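Local coordinates for protein lactose Operon Repressor (Escherichia coli, PDB 1JYE) that represses transcription of the lactose operon by binding operator DNA until an inducer sugar weakens its hold, at residues Ile160-His163 / Glu164-Thr167; Ala253-Ala256 / Ile257-Gly261; Tyr273-Thr276 / Glu277-Cys281. The protein carries 1 engineered substitution. One frame throughout, in Å; residues are numbered along the deposited sequence.

In the fold
The three contacts are all local, each binding a short run of chain to the run that follows. Contact 1 turns strand 158-161 into helix 163-177, contact 3 folds the loop after strand 269-271, and they meet where Y273 OH lies 3.2 Å from G166 CA. All three are partly buried, but contact 2, closing the C-terminal end of helix 247-259, lies farthest out, its centre about 24 Å from the chain's centre. Contacts 2 and 3 both face the second subunit; contact 1 does not touch it. Hydroxyls on carbonyl oxygens recur in all three, but contact 2 holds its salt bridge within itself, whereas E164 and D275 turn to basic residues beyond contacts 1 and 3.

Contact 1: residues Ile160-His163 / Glu164-Thr167; sequences IFSH and EDGT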
loop_
_atom_site.group_PDB
_atom_site.type_symbol
_atom_site.label_atom_id
_atom_site.label_comp_id
_atom_site.label_asym_id
_atom_site.label_seq_id
_atom_site.Cartn_x
_atom_site.Cartn_y
_atom_site.Cartn_z
ATOM N N ILE A 160 -12.108 -13.713 9.710
ATOM C CA ILE A 160 -11.159 -13.929 8.630
ATOM C C ILE A 160 -11.921 -14.213 7.348
ATOM O O ILE A 160 -13.123 -14.484 7.376
ATOM C CB ILE A 160 -10.192 -15.113 8.905
ATOM C CG1 ILE A 160 -10.951 -16.440 8.865
ATOM C CG2 ILE A 160 -9.491 -14.916 10.247
ATOM C CD1 ILE A 160 -10.035 -17.652 8.905
ATOM N N PHE A 161 -11.222 -14.125 6.225
ATOM C CA PHE A 161 -11.831 -14.402 4.932
ATOM C C PHE A 161 -11.853 -15.909 4.713
ATOM O O PHE A 161 -11.016 -16.636 5.251
ATOM C CB PHE A 161 -11.030 -13.726 3.823
ATOM C CG PHE A 161 -11.170 -12.237 3.807
ATOM C CD1 PHE A 161 -12.379 -11.650 3.448
ATOM C CD2 PHE A 161 -10.105 -11.421 4.169
ATOM C CE1 PHE A 161 -12.528 -10.259 3.449
ATOM C CE2 PHE A 161 -10.242 -10.031 4.173
ATOM C CZ PHE A 161 -11.458 -9.453 3.812
ATOM N N SER A 162 -12.813 -16.378 3.928
ATOM C CA SER A 162 -12.916 -17.805 3.651
ATOM C C SER A 162 -11.814 -18.287 2.706
ATOM O O SER A 162 -11.890 -18.085 1.494
ATOM C CB SER A 162 -14.279 -18.131 3.042
ATOM O OG SER A 162 -14.359 -19.513 2.724
ATOM N N HIS A 163 -10.791 -18.919 3.267
ATOM C CA HIS A 163 -9.696 -19.451 2.465
ATOM C C HIS A 163 -10.171 -20.645 1.636
ATOM O O HIS A 163 -9.673 -20.880 0.540
ATOM C CB HIS A 163 -8.533 -19.859 3.373
ATOM C CG HIS A 163 -8.950 -20.661 4.563
ATOM N ND1 HIS A 163 -9.032 -22.038 4.545
ATOM C CD2 HIS A 163 -9.344 -20.277 5.801
ATOM C CE1 HIS A 163 -9.459 -22.465 5.720
ATOM N NE2 HIS A 163 -9.656 -21.417 6.500
ATOM N N GLU A 164 -11.135 -21.397 2.160
ATOM C CA GLU A 164 -11.666 -22.548 1.428
ATOM C C GLU A 164 -12.296 -22.075 0.120
ATOM O O GLU A 164 -12.088 -22.672 -0.939
ATOM C CB GLU A 164 -12.731 -23.271 2.262
ATOM C CG GLU A 164 -12.205 -23.925 3.531
ATOM C CD GLU A 164 -11.458 -25.218 3.263
ATOM O OE1 GLU A 164 -10.869 -25.767 4.215
ATOM O OE2 GLU A 164 -11.466 -25.691 2.108
ATOM N N ASP A 165 -13.065 -20.993 0.197
ATOM C CA ASP A 165 -13.729 -20.464 -0.985
ATOM C C ASP A 165 -12.754 -19.801 -1.952
ATOM O O ASP A 165 -12.858 -19.986 -3.158
ATOM C CB ASP A 165 -14.822 -19.473 -0.570
ATOM C CG ASP A 165 -16.015 -20.161 0.075
ATOM O OD1 ASP A 165 -16.749 -19.506 0.842
ATOM O OD2 ASP A 165 -16.228 -21.359 -0.200
ATOM N N GLY A 166 -11.803 -19.038 -1.418
ATOM C CA GLY A 166 -10.840 -18.366 -2.273
ATOM C C GLY A 166 -9.967 -19.313 -3.072
ATOM O O GLY A 166 -9.709 -19.082 -4.253
ATOM N N THR A 167 -9.509 -20.390 -2.438
ATOM C CA THR A 167 -8.665 -21.352 -3.125
ATOM C C THR A 167 -9.482 -22.209 -4.089
ATOM O O THR A 167 -9.023 -22.526 -5.182
ATOM C CB THR A 167 -7.900 -22.244 -2.113
ATOM O OG1 THR A 167 -8.829 -22.897 -1.236
ATOM C CG2 THR A 167 -6.944 -21.391 -1.282
HETATM O O HOH W 1 -12.663 -20.980 4.754
#
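H163 lays its imidazole alongside the E164 side chain: the two run the same way, with H163 CE1 3.8 Å from E164 CG and the ring turned 47° from the carboxylate plane. The H163 ring gets there because CG sits between its own backbone N and carbonyl carbon (chi1 47°), which sets the ring beside the E164 backbone N and side chain. Neither polar end is spent on the other. H163 NE2 is bonded to D152, while E164 OE2 takes K203 in a salt bridge and also Y204, so the pair reaches both helix 192-207 and the loop that carries D152.

A water sits over the centre of the H163 ring, 3.4 Å above its plane. It accepts from E164 N at 3.0 Å, satisfying an amide of the first turn, and is also bonded to S162 OG.

This is the step from strand 158-161 into helix 163-177, and S162 is its N-cap. A chi1 of 178° swings the serine hydroxyl toward the first turn, where S162 OG accepts from D165 N at 3.2 Å; the D165 carboxylate lies close beside it, OD1 at 3.0 Å from S162 OG. Backbone bonding starts with G166 N on S162 O at 3.1 Å. At the next residue, H163 O takes two donors from T167, one turn ahead: T167 N at 3.0 Å and T167 OG1 at 2.8 Å. This fixes the rotation of the buried threonine while its side chain packs against R197, W201 and Y204.

Contact 2: residues Ala253-Ala256 / Ile257-Gly261; sequences AMRA and ITESG
I257 packs its long branch over the carbonyl of A253, one turn back along helix 247-259: I257 CG1 lies 3.1 Å from A253 O, the same oxygen that receives I257 N. From there the isoleucine packs, buried, against L262 and I268 of the loop that follows, inside the unit in which this helix links strand 241-244 to strand 269-271.

R255 works on a different face. Its CG is anti to the backbone N (chi1 176°) and the chain runs extended to NE, which brings the guanidinium beside the carboxylate of E259, one turn later. The bond from R255 NE to E259 OE2 is 3.0 Å and almost perfectly straight at 178°. The oxygen lies in the guanidinium plane but is itself approached from above the carboxylate, 61° out of its plane, so the two flat groups stand nearly perpendicular and cannot form a flat two-pronged pair. A second bond, R255 NH2 to E259 OE1, is weak at 3.3 Å. F226 of helix 222-234 adds a cation-pi contact to R255.

A256 contributes its carbonyl, where the helix runs out: S260 OG donates to A256 O at 2.8 Å. The backbone N of S260 adds a weak bond to the same oxygen. T258 does likewise a residue pair earlier, its OG1 and N reaching M254 O from opposite faces of the carbonyl plane. G261 then takes positive phi in a Schellman motif.

S280 and P285 of the second subunit pack on R255 and E259. The long, bent second prong suggests that the NE bond carries most of this salt bridge, and pairing the charges within the helix probably makes them easier to place at that interface.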
loop_
_atom_site.group_PDB
_atom_site.type_symbol
_atom_site.label_atom_id
_atom_site.label_comp_id
_atom_site.label_asym_id
_atom_site.label_seq_id
_atom_site.Cartn_x
_atom_site.Cartn_y
_atom_site.Cartn_z
ATOM N N ALA A 253 5.161 -12.306 -11.368
ATOM C CA ALA A 253 5.079 -13.492 -12.216
ATOM C C ALA A 253 4.763 -13.084 -13.647
ATOM O O ALA A 253 5.349 -13.599 -14.597
ATOM C CB ALA A 253 3.998 -14.437 -11.693
ATOM N N MET A 254 3.827 -12.154 -13.796
ATOM C CA MET A 254 3.432 -11.678 -15.114
ATOM C C MET A 254 4.618 -11.048 -15.836
ATOM O O MET A 254 4.789 -11.231 -17.043
ATOM C CB MET A 254 2.285 -10.677 -14.977
ATOM C CG MET A 254 0.967 -11.329 -14.578
ATOM S SD MET A 254 -0.291 -10.141 -14.082
ATOM C CE MET A 254 -0.449 -9.184 -15.591
ATOM N N ARG A 255 5.442 -10.309 -15.101
ATOM C CA ARG A 255 6.613 -9.697 -15.712
ATOM C C ARG A 255 7.587 -10.786 -16.160
ATOM O O ARG A 255 8.149 -10.714 -17.251
ATOM C CB ARG A 255 7.324 -8.755 -14.737
ATOM C CG ARG A 255 8.602 -8.179 -15.331
ATOM C CD ARG A 255 9.419 -7.358 -14.350
ATOM N NE ARG A 255 10.794 -7.248 -14.837
ATOM C CZ ARG A 255 11.866 -7.159 -14.058
ATOM N NH1 ARG A 255 11.742 -7.153 -12.739
ATOM N NH2 ARG A 255 13.076 -7.120 -14.605
ATOM N N ALA A 256 7.778 -11.800 -15.321
ATOM C CA ALA A 256 8.691 -12.892 -15.654
ATOM C C ALA A 256 8.219 -13.600 -16.920
ATOM O O ALA A 256 9.006 -13.868 -17.828
ATOM C CB ALA A 256 8.768 -13.886 -14.494
ATOM N N ILE A 257 6.928 -13.902 -16.969
ATOM C CA ILE A 257 6.332 -14.570 -18.120
ATOM C C ILE A 257 6.569 -13.756 -19.390
ATOM O O ILE A 257 7.050 -14.273 -20.400
ATOM C CB ILE A 257 4.812 -14.753 -17.911
ATOM C CG1 ILE A 257 4.565 -15.741 -16.766
ATOM C CG2 ILE A 257 4.152 -15.242 -19.195
ATOM C CD1 ILE A 257 3.139 -15.745 -16.249
ATOM N N THR A 258 6.243 -12.471 -19.320
ATOM C CA THR A 258 6.391 -11.578 -20.461
ATOM C C THR A 258 7.834 -11.435 -20.941
ATOM O O THR A 258 8.099 -11.503 -22.140
ATOM C CB THR A 258 5.831 -10.183 -20.129
ATOM O OG1 THR A 258 4.469 -10.308 -19.701
ATOM C CG2 THR A 258 5.883 -9.280 -21.356
ATOM N N GLU A 259 8.765 -11.242 -20.014
ATOM C CA GLU A 259 10.162 -11.080 -20.393
ATOM C C GLU A 259 10.768 -12.382 -20.903
ATOM O O GLU A 259 11.828 -12.375 -21.534
ATOM C CB GLU A 259 10.976 -10.527 -19.219
ATOM C CG GLU A 259 10.415 -9.214 -18.673
ATOM C CD GLU A 259 11.402 -8.431 -17.826
ATOM O OE1 GLU A 259 12.283 -9.047 -17.192
ATOM O OE2 GLU A 259 11.281 -7.186 -17.783
ATOM N N SER A 260 10.090 -13.497 -20.639
ATOM C CA SER A 260 10.562 -14.800 -21.094
ATOM C C SER A 260 10.067 -15.064 -22.514
ATOM O O SER A 260 10.288 -16.140 -23.072
ATOM C CB SER A 260 10.065 -15.907 -20.160
ATOM O OG SER A 260 10.677 -15.810 -18.887
ATOM N N GLY A 261 9.385 -14.077 -23.087
ATOM C CA GLY A 261 8.875 -14.212 -24.440
ATOM C C GLY A 261 7.530 -14.903 -24.541
ATOM O O GLY A 261 7.146 -15.360 -25.617
#

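Contact 3: residues Tyr273-Thr276 / Glu277-Cys281; sequences YDDT and EDSSC
The loop leading from strand 269-271 to strand 288-290 closes on itself here through a threonine-headed turn, resembling an ST motif, that runs into a short 3-10 segment at S279 and S280. T276 OG1 lies between its own backbone N and carbonyl carbon (chi1 65°), which turns it to S279 N, from which it accepts at 3.1 Å. The same amide also makes a weak bond to T276 O. S279 returns the grip with its hydroxyl: OG donates to T276 O at 2.6 Å, in the carbonyl plane on a lone pair. Further on, S280 OG bonds to E277 O at 3.1 Å, and D278 bonds to Q248 of the second subunit.

S279 OG is also 3.3 Å from D275 OD1, and both atoms are bonded to R326, which thus bridges the two ends of the turn; the bond from D275 to R326 is a salt bridge. D274, just upstream, holds a glycerol that probably came from the crystallisation liquor.

Around the turn, D247 at the start of helix 247-259 accepts from T276 N, T276 and E277 pack on helix 74-89, and the D275 side chain packs against T288 and K290 of strand 288-290.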
loop_
_atom_site.group_PDB
_atom_site.type_symbol
_atom_site.label_atom_id
_atom_site.label_comp_id
_atom_site.label_asym_id
_atom_site.label_seq_id
_atom_site.Cartn_x
_atom_site.Cartn_y
_atom_site.Cartn_z
ATOM N N TYR A 273 -4.524 -12.847 -5.941
ATOM C CA TYR A 273 -5.325 -12.935 -4.725
ATOM C C TYR A 273 -5.283 -11.594 -3.995
ATOM O O TYR A 273 -4.200 -11.072 -3.733
ATOM C CB TYR A 273 -4.768 -14.049 -3.821
ATOM C CG TYR A 273 -5.798 -14.784 -2.980
ATOM C CD1 TYR A 273 -6.446 -14.156 -1.913
ATOM C CD2 TYR A 273 -6.111 -16.120 -3.244
ATOM C CE1 TYR A 273 -7.377 -14.846 -1.127
ATOM C CE2 TYR A 273 -7.035 -16.812 -2.467
ATOM C CZ TYR A 273 -7.663 -16.175 -1.412
ATOM O OH TYR A 273 -8.561 -16.880 -0.635
ATOM N N ASP A 274 -6.473 -11.061 -3.698
ATOM C CA ASP A 274 -6.700 -9.795 -2.985
ATOM C C ASP A 274 -7.641 -8.836 -3.713
ATOM O O ASP A 274 -8.574 -8.301 -3.120
ATOM C CB ASP A 274 -5.400 -9.016 -2.729
ATOM C CG ASP A 274 -4.563 -9.598 -1.604
ATOM O OD1 ASP A 274 -5.065 -10.452 -0.842
ATOM O OD2 ASP A 274 -3.394 -9.181 -1.478
ATOM N N ASP A 275 -7.377 -8.646 -5.001
ATOM C CA ASP A 275 -8.093 -7.699 -5.857
ATOM C C ASP A 275 -7.715 -6.304 -5.387
ATOM O O ASP A 275 -8.559 -5.523 -4.933
ATOM C CB ASP A 275 -9.621 -7.858 -5.819
ATOM C CG ASP A 275 -10.318 -6.895 -6.780
ATOM O OD1 ASP A 275 -9.657 -6.459 -7.746
ATOM O OD2 ASP A 275 -11.511 -6.574 -6.589
ATOM N N THR A 276 -6.424 -6.008 -5.474
ATOM C CA THR A 276 -5.922 -4.700 -5.080
ATOM C C THR A 276 -6.415 -3.689 -6.101
ATOM O O THR A 276 -6.767 -4.046 -7.222
ATOM C CB THR A 276 -4.384 -4.665 -5.074
ATOM O OG1 THR A 276 -3.898 -4.854 -6.410
ATOM C CG2 THR A 276 -3.830 -5.763 -4.181
ATOM N N GLU A 277 -6.441 -2.419 -5.711
ATOM C CA GLU A 277 -6.885 -1.371 -6.615
ATOM C C GLU A 277 -6.042 -1.394 -7.887
ATOM O O GLU A 277 -6.568 -1.264 -8.991
ATOM C CB GLU A 277 -6.768 -0.017 -5.915
ATOM C CG GLU A 277 -7.524 0.029 -4.596
ATOM C CD GLU A 277 -7.099 1.181 -3.707
ATOM O OE1 GLU A 277 -7.249 2.345 -4.131
ATOM O OE2 GLU A 277 -6.614 0.916 -2.581
ATOM N N ASP A 278 -4.736 -1.582 -7.729
ATOM C CA ASP A 278 -3.821 -1.618 -8.868
ATOM C C ASP A 278 -4.058 -2.779 -9.833
ATOM O O ASP A 278 -3.795 -2.653 -11.027
ATOM C CB ASP A 278 -2.365 -1.715 -8.394
ATOM C CG ASP A 278 -1.878 -0.464 -7.688
ATOM O OD1 ASP A 278 -0.757 -0.511 -7.141
ATOM O OD2 ASP A 278 -2.598 0.555 -7.680
ATOM N N SER A 279 -4.548 -3.907 -9.322
ATOM C CA SER A 279 -4.734 -5.087 -10.163
ATOM C C SER A 279 -5.581 -4.886 -11.415
ATOM O O SER A 279 -5.382 -5.577 -12.412
ATOM C CB SER A 279 -5.293 -6.259 -9.336
ATOM O OG SER A 279 -6.629 -6.034 -8.932
ATOM N N SER A 280 -6.515 -3.943 -11.373
ATOM C CA SER A 280 -7.367 -3.686 -12.526
ATOM C C SER A 280 -6.578 -3.017 -13.648
ATOM O O SER A 280 -7.043 -2.942 -14.787
ATOM C CB SER A 280 -8.539 -2.791 -12.124
ATOM O OG SER A 280 -8.073 -1.529 -11.678
ATOM N N CYS A 281 -5.385 -2.525 -13.328
ATOM C CA CYS A 281 -4.566 -1.858 -14.330
ATOM C C CYS A 281 -3.249 -2.552 -14.644
ATOM O O CYS A 281 -2.347 -1.954 -15.227
ATOM C CB CYS A 281 -4.325 -0.401 -13.926
ATOM S SG CYS A 281 -5.810 0.607 -14.105
#